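Local coordinates for protein DNA polymerase sliding clamp (Archaeoglobus fulgidus, PDB 1RWZ) that forms a three-subunit ring through which DNA passes and probably serves as a moving platform that tethers DNA polymerase and other replication proteins, at residues 14-19 and 201-206; 41-46 and 115-120; 144-149 and 197-202; 151-156 and 162-167. All blocks are in the same frame, centred on the assembly; numbering follows the deposited sequence.

Interaction 1: 14-19 and 201-206; sequences VTRAIV and FCKVAG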
# COMPACT_ATOMS: atom_id res chain seq x y z
N VAL A 14 -9.54 13.13 -15.17
CA VAL A 14 -10.59 14.12 -15.32
C VAL A 14 -11.87 13.67 -14.60
O VAL A 14 -12.60 14.48 -14.04
CB VAL A 14 -10.89 14.39 -16.81
CG1 VAL A 14 -12.10 15.29 -16.95
CG2 VAL A 14 -9.67 15.07 -17.45
N THR A 15 -12.12 12.37 -14.62
CA THR A 15 -13.30 11.83 -13.94
C THR A 15 -13.13 12.05 -12.44
O THR A 15 -14.06 12.49 -11.76
CB THR A 15 -13.47 10.32 -14.24
OG1 THR A 15 -13.78 10.14 -15.63
CG2 THR A 15 -14.59 9.72 -13.40
N ARG A 16 -11.94 11.75 -11.94
CA ARG A 16 -11.67 11.93 -10.51
C ARG A 16 -11.77 13.39 -10.10
O ARG A 16 -12.26 13.70 -9.01
CB ARG A 16 -10.27 11.40 -10.16
CG ARG A 16 -9.94 11.54 -8.68
CD ARG A 16 -8.61 10.89 -8.34
NE ARG A 16 -8.31 10.99 -6.91
CZ ARG A 16 -7.23 10.47 -6.34
NH1 ARG A 16 -6.34 9.80 -7.08
NH2 ARG A 16 -7.03 10.60 -5.04
N ALA A 17 -11.31 14.29 -10.96
CA ALA A 17 -11.35 15.72 -10.67
C ALA A 17 -12.77 16.24 -10.53
O ALA A 17 -13.05 17.09 -9.68
CB ALA A 17 -10.62 16.50 -11.76
N ILE A 18 -13.67 15.73 -11.36
CA ILE A 18 -15.07 16.16 -11.33
C ILE A 18 -15.86 15.53 -10.19
O ILE A 18 -16.59 16.23 -9.48
CB ILE A 18 -15.78 15.84 -12.66
CG1 ILE A 18 -15.15 16.64 -13.80
CG2 ILE A 18 -17.27 16.17 -12.56
CD1 ILE A 18 -15.68 16.28 -15.17
N VAL A 19 -15.71 14.22 -10.00
CA VAL A 19 -16.45 13.53 -8.96
C VAL A 19 -16.04 14.00 -7.56
O VAL A 19 -16.75 13.77 -6.58
CB VAL A 19 -16.27 11.98 -9.08
CG1 VAL A 19 -14.91 11.56 -8.56
CG2 VAL A 19 -17.39 11.27 -8.32
N PHE A 201 -8.30 19.04 -3.92
CA PHE A 201 -7.95 19.48 -5.28
C PHE A 201 -6.66 18.81 -5.76
O PHE A 201 -6.59 18.32 -6.88
CB PHE A 201 -7.71 20.99 -5.31
CG PHE A 201 -8.91 21.84 -5.00
CD1 PHE A 201 -8.75 23.18 -4.65
CD2 PHE A 201 -10.20 21.32 -5.07
CE1 PHE A 201 -9.85 23.99 -4.39
CE2 PHE A 201 -11.31 22.13 -4.81
CZ PHE A 201 -11.13 23.46 -4.47
N CYS A 202 -5.65 18.81 -4.89
CA CYS A 202 -4.34 18.25 -5.23
C CYS A 202 -4.28 16.75 -5.45
O CYS A 202 -3.26 16.24 -5.92
CB CYS A 202 -3.32 18.65 -4.16
SG CYS A 202 -3.00 20.42 -4.10
N LYS A 203 -5.35 16.03 -5.12
CA LYS A 203 -5.34 14.58 -5.29
C LYS A 203 -5.21 14.12 -6.74
O LYS A 203 -4.81 12.98 -6.99
CB LYS A 203 -6.58 13.97 -4.65
CG LYS A 203 -6.50 13.96 -3.13
CD LYS A 203 -7.74 13.35 -2.50
CE LYS A 203 -7.60 13.35 -0.99
NZ LYS A 203 -8.82 12.82 -0.32
N VAL A 204 -5.54 14.99 -7.70
CA VAL A 204 -5.43 14.62 -9.11
C VAL A 204 -4.16 15.16 -9.75
O VAL A 204 -3.92 14.97 -10.94
CB VAL A 204 -6.64 15.13 -9.93
CG1 VAL A 204 -7.92 14.46 -9.44
CG2 VAL A 204 -6.75 16.64 -9.84
N ALA A 205 -3.33 15.82 -8.95
CA ALA A 205 -2.09 16.41 -9.45
C ALA A 205 -0.84 15.81 -8.82
O ALA A 205 -0.90 15.17 -7.77
CB ALA A 205 -2.10 17.92 -9.24
N GLY A 206 0.30 16.03 -9.47
CA GLY A 206 1.55 15.51 -8.94
C GLY A 206 2.75 16.23 -9.52
O GLY A 206 2.60 17.17 -10.30
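Arg16 reaches across from helix 8-19 to lie over the turn made by Lys203 and Val204, a point at which the two halves of a sliding-clamp subunit meet along the helix-lined inner surface of the ring. In the PCNA fold each half contributes two helices to this lining, and here helix 8-19 of the N-terminal half abuts the loop that leaves helix 195-201 of the C-terminal half. The arginine carries its CG trans to the backbone N (chi1 -179°) and stays extended to NE, which sends the guanidinium group past the valine and on to Lys203. One flat face of the guanidinium then sits on the backbone: Lys203 O lies 3.5 Å above its plane, over the centre, a position that offers no N-H of Arg16 a straight bond. The lysine side chain crosses the arginine at about a right angle, and Arg16 NH2 comes to 3.4 Å from Lys203 CB. Beyond that point Lys203 leads away, and its ammonium forms a salt bridge with Glu200.

Val204 supplies the apolar part. It runs antiparallel to the arginine chain, and one methyl, CG1, meets both that chain and the helix backbone, 3.6 Å from Arg16 CG. Deeper in, Ala17 sits on Val234 of the sheet, while Val204 touches Leu227. The two basic side chains, both exposed, would suit a surface facing the DNA backbone. Underneath them Val204 CG1 rests 3.7 Å from Ala17 N and 4.1 Å from Ala17 CB.

Interaction 2: 41-46 and 115-120; sequences PANVAM and AIRKEP
Met46 and Pro120 make the close-packed part of this contact, with the terminal methyl of the methionine, CE, set against the proline ring at 3.8 Å from Pro120 CB. Met46 runs straight out from its strand and bends only at its last torsion (chi3 -86°), which turns the methyl to the proline. Val39 touches both side chains and Pro123 also touches Met46, giving a small apolar patch, although Met46 and Pro120 remain partly exposed.

The residues 115-120 belong to the long connector that joins the two halves of the PCNA subunit, running between strands 104-109 and 129-134 over the outside of the sheet. In PCNA proteins this interdomain connecting loop borders the groove that receives the PIP motifs of partner proteins, and the Met46-Pro120 patch is consistent with a place at its margin.

On the solvent side the link is thinner and polar. Arg117 stretches out fully and delivers one N-H of its guanidinium edge to the side chain of Asn43, with Arg117 NH2 2.8 Å from Asn43 OD1. The bond is nearly straight, 164° at the hydrogen, and the oxygen lies almost in the guanidinium plane. The amide plane is turned 48° from the guanidinium plane. Asn43 ND2 points back to Pro41 O in a weak bond of 3.3 Å.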
# COMPACT_ATOMS: atom_id res chain seq x y z
N PRO A 41 -22.01 20.84 -3.66
CA PRO A 41 -23.25 21.06 -2.89
C PRO A 41 -23.21 22.29 -1.98
O PRO A 41 -24.18 23.03 -1.89
CB PRO A 41 -23.41 19.76 -2.12
CG PRO A 41 -22.83 18.74 -3.06
CD PRO A 41 -21.57 19.44 -3.54
N ALA A 42 -22.08 22.49 -1.31
CA ALA A 42 -21.93 23.62 -0.40
C ALA A 42 -21.67 24.96 -1.10
O ALA A 42 -21.64 26.00 -0.45
CB ALA A 42 -20.82 23.33 0.60
N ASN A 43 -21.48 24.92 -2.42
CA ASN A 43 -21.21 26.13 -3.19
C ASN A 43 -19.96 26.84 -2.69
O ASN A 43 -19.89 28.07 -2.65
CB ASN A 43 -22.40 27.08 -3.13
CG ASN A 43 -23.51 26.67 -4.08
OD1 ASN A 43 -23.52 27.07 -5.25
ND2 ASN A 43 -24.44 25.87 -3.59
N VAL A 44 -18.96 26.05 -2.32
CA VAL A 44 -17.70 26.58 -1.83
C VAL A 44 -16.61 26.43 -2.89
O VAL A 44 -15.65 27.19 -2.92
CB VAL A 44 -17.27 25.83 -0.55
CG1 VAL A 44 -15.92 26.32 -0.07
CG2 VAL A 44 -18.32 26.03 0.55
N ALA A 45 -16.78 25.45 -3.77
CA ALA A 45 -15.80 25.20 -4.82
C ALA A 45 -16.44 24.86 -6.16
O ALA A 45 -17.54 24.31 -6.21
CB ALA A 45 -14.87 24.07 -4.39
N MET A 46 -15.73 25.18 -7.23
CA MET A 46 -16.19 24.91 -8.58
C MET A 46 -15.04 24.25 -9.34
O MET A 46 -13.87 24.46 -9.00
CB MET A 46 -16.57 26.22 -9.28
CG MET A 46 -17.08 26.07 -10.72
SD MET A 46 -17.35 27.66 -11.57
CE MET A 46 -19.00 28.07 -11.06
N ALA A 115 -32.27 17.26 -15.92
CA ALA A 115 -32.47 16.74 -14.57
C ALA A 115 -31.27 17.07 -13.68
O ALA A 115 -31.34 16.95 -12.46
CB ALA A 115 -32.68 15.24 -14.62
N ILE A 116 -30.18 17.49 -14.31
CA ILE A 116 -28.96 17.83 -13.59
C ILE A 116 -28.99 19.31 -13.21
O ILE A 116 -29.55 20.13 -13.93
CB ILE A 116 -27.71 17.55 -14.45
CG1 ILE A 116 -27.66 16.06 -14.80
CG2 ILE A 116 -26.45 17.96 -13.70
CD1 ILE A 116 -26.46 15.66 -15.64
N ARG A 117 -28.38 19.64 -12.08
CA ARG A 117 -28.33 21.02 -11.61
C ARG A 117 -27.90 21.98 -12.71
O ARG A 117 -26.92 21.73 -13.42
CB ARG A 117 -27.38 21.15 -10.42
CG ARG A 117 -27.14 22.59 -10.01
CD ARG A 117 -26.24 22.70 -8.79
NE ARG A 117 -25.93 24.09 -8.49
CZ ARG A 117 -25.25 24.49 -7.42
NH1 ARG A 117 -24.81 23.61 -6.54
NH2 ARG A 117 -25.00 25.79 -7.25
N LYS A 118 -28.64 23.08 -12.84
CA LYS A 118 -28.36 24.10 -13.85
C LYS A 118 -26.88 24.33 -14.09
O LYS A 118 -26.08 24.36 -13.15
CB LYS A 118 -29.01 25.43 -13.44
CG LYS A 118 -30.52 25.48 -13.61
CD LYS A 118 -30.90 25.50 -15.09
CE LYS A 118 -32.40 25.65 -15.28
NZ LYS A 118 -32.78 25.71 -16.72
N GLU A 119 -26.52 24.51 -15.35
CA GLU A 119 -25.14 24.75 -15.74
C GLU A 119 -24.67 26.06 -15.10
O GLU A 119 -25.26 27.12 -15.35
CB GLU A 119 -25.04 24.85 -17.26
CG GLU A 119 -23.63 24.76 -17.81
CD GLU A 119 -23.05 23.37 -17.72
OE1 GLU A 119 -21.97 23.14 -18.29
OE2 GLU A 119 -23.67 22.50 -17.07
N PRO A 120 -23.62 26.01 -14.27
CA PRO A 120 -23.10 27.22 -13.61
C PRO A 120 -22.31 28.13 -14.55
O PRO A 120 -21.75 27.68 -15.54
CB PRO A 120 -22.23 26.65 -12.50
CG PRO A 120 -21.67 25.42 -13.13
CD PRO A 120 -22.89 24.82 -13.82

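Interaction 3: 144-149 and 197-202; sequences AADKIS and YLKEFC
The carboxylate of Asp146 is met from above its plane by the ammonium group of Lys199, which approaches OD2 obliquely, 46° out of that plane. This salt bridge joins the two helices, 135-146 and 195-201, that the C-terminal half of the PCNA subunit sets on the inner side of the ring, where DNA passes. Lys199 NZ donates to Asp146 OD2 at 2.8 Å. A second flat group, the Phe201 ring, has Tyr197 O of its own helix over one face, displaced toward the rim, and stacks with Tyr236.

Both side chains point toward the other helix. Lys199 is fully extended from CB to its ammonium end, and it crosses the short aspartate side chain at about a right angle. The approach brings the methylene before the ammonium group along as well, Lys199 CE lying 3.6 Å from Asp146 OD2. This ion pair is the contact between the two segments at the surface. Below it the helices are held indirectly, for Ala145 and Leu198 both press on Val152 of the sheet.

The ammonium of Lys147 is another positive charge nearby, its NZ 6.6 Å from Lys199 NZ, and Asp146 would be expected to offset some of that charge. This end of helix 135-146 is also close to the subunit boundary: Lys147 packs on Asp76 of a neighbouring subunit and Ile148 on Tyr106 of that same subunit. Here the chain turns with Ala145 O accepting two backbone donors, Ile148 N at 2.9 Å and Ser149 N at 3.0 Å.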
# COMPACT_ATOMS: atom_id res chain seq x y z
N ALA A 144 1.83 19.93 4.20
CA ALA A 144 2.54 20.40 5.39
C ALA A 144 1.61 21.30 6.22
O ALA A 144 1.52 21.16 7.44
CB ALA A 144 3.79 21.17 4.99
N ALA A 145 0.93 22.21 5.54
CA ALA A 145 0.01 23.13 6.20
C ALA A 145 -1.12 22.37 6.89
O ALA A 145 -1.57 22.75 7.98
CB ALA A 145 -0.57 24.11 5.19
N ASP A 146 -1.58 21.30 6.25
CA ASP A 146 -2.67 20.47 6.77
C ASP A 146 -2.36 19.87 8.14
O ASP A 146 -3.27 19.52 8.89
CB ASP A 146 -2.99 19.37 5.76
CG ASP A 146 -4.08 18.43 6.25
OD1 ASP A 146 -5.18 18.91 6.60
OD2 ASP A 146 -3.84 17.21 6.27
N LYS A 147 -1.08 19.73 8.46
CA LYS A 147 -0.70 19.17 9.75
C LYS A 147 -0.75 20.21 10.85
O LYS A 147 -0.77 19.88 12.04
CB LYS A 147 0.71 18.57 9.66
CG LYS A 147 0.77 17.28 8.87
CD LYS A 147 2.17 16.74 8.79
CE LYS A 147 2.18 15.36 8.15
NZ LYS A 147 1.52 15.38 6.81
N ILE A 148 -0.80 21.48 10.46
CA ILE A 148 -0.82 22.59 11.40
C ILE A 148 -2.19 23.23 11.63
O ILE A 148 -2.56 23.53 12.76
CB ILE A 148 0.15 23.71 10.94
CG1 ILE A 148 1.59 23.19 10.95
CG2 ILE A 148 0.02 24.94 11.83
CD1 ILE A 148 2.06 22.72 12.30
N SER A 149 -2.94 23.42 10.55
CA SER A 149 -4.23 24.07 10.65
C SER A 149 -5.21 23.60 9.59
O SER A 149 -4.86 22.82 8.71
CB SER A 149 -4.04 25.59 10.53
OG SER A 149 -5.27 26.29 10.61
N TYR A 197 -10.40 21.64 1.28
CA TYR A 197 -10.66 21.69 -0.15
C TYR A 197 -9.38 21.68 -0.97
O TYR A 197 -9.30 20.99 -1.99
CB TYR A 197 -11.48 22.94 -0.51
CG TYR A 197 -12.97 22.76 -0.32
CD1 TYR A 197 -13.57 22.99 0.92
CD2 TYR A 197 -13.78 22.38 -1.38
CE1 TYR A 197 -14.94 22.83 1.10
CE2 TYR A 197 -15.15 22.22 -1.22
CZ TYR A 197 -15.73 22.45 0.02
OH TYR A 197 -17.09 22.30 0.17
N LEU A 198 -8.38 22.45 -0.54
CA LEU A 198 -7.12 22.52 -1.26
C LEU A 198 -6.46 21.14 -1.33
O LEU A 198 -5.90 20.76 -2.37
CB LEU A 198 -6.17 23.51 -0.58
CG LEU A 198 -6.61 24.98 -0.64
CD1 LEU A 198 -5.71 25.83 0.24
CD2 LEU A 198 -6.56 25.46 -2.08
N LYS A 199 -6.54 20.40 -0.24
CA LYS A 199 -5.96 19.06 -0.19
C LYS A 199 -6.67 18.15 -1.19
O LYS A 199 -6.03 17.37 -1.90
CB LYS A 199 -6.06 18.50 1.23
CG LYS A 199 -5.29 17.21 1.45
CD LYS A 199 -5.36 16.81 2.91
CE LYS A 199 -4.59 15.53 3.19
NZ LYS A 199 -4.75 15.12 4.61
N GLU A 200 -8.00 18.25 -1.25
CA GLU A 200 -8.79 17.43 -2.16
C GLU A 200 -8.45 17.76 -3.62
O GLU A 200 -8.31 16.85 -4.45
CB GLU A 200 -10.29 17.67 -1.92
CG GLU A 200 -11.23 16.71 -2.64
CD GLU A 200 -11.02 15.26 -2.24
OE1 GLU A 200 -10.73 15.00 -1.05
OE2 GLU A 200 -11.17 14.37 -3.10
N PHE A 201 -8.30 19.04 -3.92
CA PHE A 201 -7.95 19.48 -5.28
C PHE A 201 -6.66 18.81 -5.76
O PHE A 201 -6.59 18.32 -6.88
CB PHE A 201 -7.71 20.99 -5.31
CG PHE A 201 -8.91 21.84 -5.00
CD1 PHE A 201 -8.75 23.18 -4.65
CD2 PHE A 201 -10.20 21.32 -5.07
CE1 PHE A 201 -9.85 23.99 -4.39
CE2 PHE A 201 -11.31 22.13 -4.81
CZ PHE A 201 -11.13 23.46 -4.47
N CYS A 202 -5.65 18.81 -4.89
CA CYS A 202 -4.34 18.25 -5.23
C CYS A 202 -4.28 16.75 -5.45
O CYS A 202 -3.26 16.24 -5.92
CB CYS A 202 -3.32 18.65 -4.16
SG CYS A 202 -3.00 20.42 -4.10

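Interaction 4: 151-156 and 162-167; sequences QVIFRS and RIEAKG
Ile153 and Glu164 form a hydrogen-bonded antiparallel pair, and Arg155 with Arg162 forms the next, in the beta hairpin of strands 151-157 and 160-166. Four backbone bonds of 2.8 to 2.9 Å, from Ile153 N to Glu164 O, Glu164 N to Ile153 O, Arg155 N to Arg162 O and Arg162 N to Arg155 O, fix the register. Between these pairs, Ile163 CA approaches Ile153 O to 3.2 Å in a CA-H...O contact. At the end away from the hairpin turn a water takes the place of a direct bond, donating to Gln151 O at 2.8 Å and accepting from Lys166 N at 3.0 Å.

Apolar contacts gather on the face that carries Val152, Phe154, Ile163 and Ala165. Phe154 and Ile163 run side by side, with Phe154 CE2 3.9 Å from Ile163 CG1, while Val152 CG1 meets the Ala165 methyl. Helices 135-146 and 195-201 cover this face.

The other face carries Ile153 and the charged groups of Arg155, Arg162 and Glu164. Arg162 NH1 lies over the centre of the Arg155 guanidinium, 3.3 Å from Arg155 NE, with the two planes 51° apart. Glu164 reaches Arg155 through a long salt bridge, OE2 to Arg155 NH1 at 3.8 Å, its carboxylate almost perpendicular to the guanidinium. Asp157 pairs weakly with both arginines and Glu159 with Arg162.

The backbone thus sets the register and the apolar face joins the hairpin to the helices, whereas on the other face the proximity of two like charges is probably eased by several long, weak ion pairs with nearby carboxylates.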
# COMPACT_ATOMS: atom_id res chain seq x y z
N GLN A 151 -6.88 25.93 7.96
CA GLN A 151 -6.94 27.14 7.14
C GLN A 151 -5.54 27.62 6.80
O GLN A 151 -4.62 27.49 7.61
CB GLN A 151 -7.65 28.26 7.88
CG GLN A 151 -9.08 27.97 8.22
CD GLN A 151 -9.70 29.06 9.07
OE1 GLN A 151 -10.91 29.15 9.19
NE2 GLN A 151 -8.85 29.90 9.66
N VAL A 152 -5.37 28.19 5.61
CA VAL A 152 -4.08 28.70 5.19
C VAL A 152 -4.22 30.05 4.50
O VAL A 152 -5.24 30.34 3.88
CB VAL A 152 -3.37 27.75 4.20
CG1 VAL A 152 -2.94 26.49 4.91
CG2 VAL A 152 -4.29 27.44 3.03
N ILE A 153 -3.19 30.87 4.63
CA ILE A 153 -3.18 32.17 3.99
C ILE A 153 -2.29 32.08 2.75
O ILE A 153 -1.19 31.53 2.82
CB ILE A 153 -2.59 33.26 4.90
CG1 ILE A 153 -3.54 33.54 6.07
CG2 ILE A 153 -2.33 34.53 4.11
CD1 ILE A 153 -2.97 34.48 7.11
N PHE A 154 -2.79 32.58 1.62
CA PHE A 154 -2.00 32.64 0.39
C PHE A 154 -1.61 34.11 0.32
O PHE A 154 -2.48 34.99 0.41
CB PHE A 154 -2.83 32.29 -0.85
CG PHE A 154 -3.02 30.81 -1.06
CD1 PHE A 154 -3.51 30.35 -2.28
CD2 PHE A 154 -2.73 29.89 -0.06
CE1 PHE A 154 -3.71 28.98 -2.50
CE2 PHE A 154 -2.93 28.53 -0.27
CZ PHE A 154 -3.42 28.07 -1.48
N ARG A 155 -0.33 34.38 0.15
CA ARG A 155 0.14 35.75 0.11
C ARG A 155 1.13 35.95 -1.03
O ARG A 155 2.03 35.14 -1.23
CB ARG A 155 0.79 36.09 1.45
CG ARG A 155 1.46 37.44 1.55
CD ARG A 155 2.12 37.56 2.92
NE ARG A 155 3.02 38.70 3.00
CZ ARG A 155 3.79 38.96 4.06
NH1 ARG A 155 3.77 38.15 5.11
NH2 ARG A 155 4.59 40.02 4.06
N SER A 156 0.95 37.03 -1.78
CA SER A 156 1.83 37.36 -2.89
C SER A 156 2.21 38.83 -2.86
O SER A 156 1.41 39.68 -2.47
CB SER A 156 1.13 37.04 -4.22
OG SER A 156 1.97 37.30 -5.33
N ARG A 162 3.84 33.07 -0.74
CA ARG A 162 3.88 32.34 0.52
C ARG A 162 2.54 31.69 0.84
O ARG A 162 1.49 32.19 0.46
CB ARG A 162 4.24 33.27 1.68
CG ARG A 162 5.54 34.03 1.51
CD ARG A 162 5.96 34.66 2.84
NE ARG A 162 7.10 35.56 2.69
CZ ARG A 162 7.02 36.82 2.28
NH1 ARG A 162 5.83 37.34 1.97
NH2 ARG A 162 8.11 37.56 2.16
N ILE A 163 2.61 30.55 1.53
CA ILE A 163 1.44 29.82 1.99
C ILE A 163 1.74 29.67 3.48
O ILE A 163 2.75 29.06 3.85
CB ILE A 163 1.31 28.43 1.35
CG1 ILE A 163 1.00 28.57 -0.15
CG2 ILE A 163 0.19 27.64 2.03
CD1 ILE A 163 0.91 27.25 -0.89
N GLU A 164 0.89 30.24 4.33
CA GLU A 164 1.13 30.19 5.77
C GLU A 164 -0.01 29.57 6.56
O GLU A 164 -1.18 29.76 6.24
CB GLU A 164 1.37 31.60 6.30
CG GLU A 164 2.22 32.47 5.37
CD GLU A 164 2.41 33.88 5.88
OE1 GLU A 164 1.43 34.47 6.40
OE2 GLU A 164 3.53 34.41 5.75
N ALA A 165 0.35 28.82 7.60
CA ALA A 165 -0.64 28.18 8.46
C ALA A 165 -0.17 28.36 9.90
O ALA A 165 1.02 28.22 10.21
CB ALA A 165 -0.76 26.70 8.12
N LYS A 166 -1.11 28.68 10.79
CA LYS A 166 -0.77 28.88 12.19
C LYS A 166 -1.63 28.04 13.11
O LYS A 166 -2.84 27.91 12.90
CB LYS A 166 -0.92 30.35 12.57
CG LYS A 166 -0.02 31.29 11.79
CD LYS A 166 -0.20 32.73 12.24
CE LYS A 166 0.76 33.66 11.52
NZ LYS A 166 2.19 33.30 11.78
N GLY A 167 -1.00 27.44 14.12
CA GLY A 167 -1.73 26.63 15.07
C GLY A 167 -1.57 27.27 16.44
O GLY A 167 -1.08 28.39 16.54
O HOH W 1 -3.83 29.19 9.63

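Interactions 1 and 3 lie about 14 Å apart between centres and share Phe201 and Cys202, so helix 195-201 and its exit loop join the N-terminal half on one side and helix 135-146 on the other, along the channel for DNA. Interaction 4 is a hairpin within the sheet behind interaction 3, centres about 11 Å apart; Val152 CG1 lies 3.4 Å from Ala145 CB. Interaction 2 belongs to the connector side of the sheet, its centre about 17 Å from that of interaction 1, yet Ala45 CB touches Phe201 CZ at 3.8 Å and also packs on Tyr197. Interactions 2 and 4 remain apart, with about 11 Å between nearest atoms.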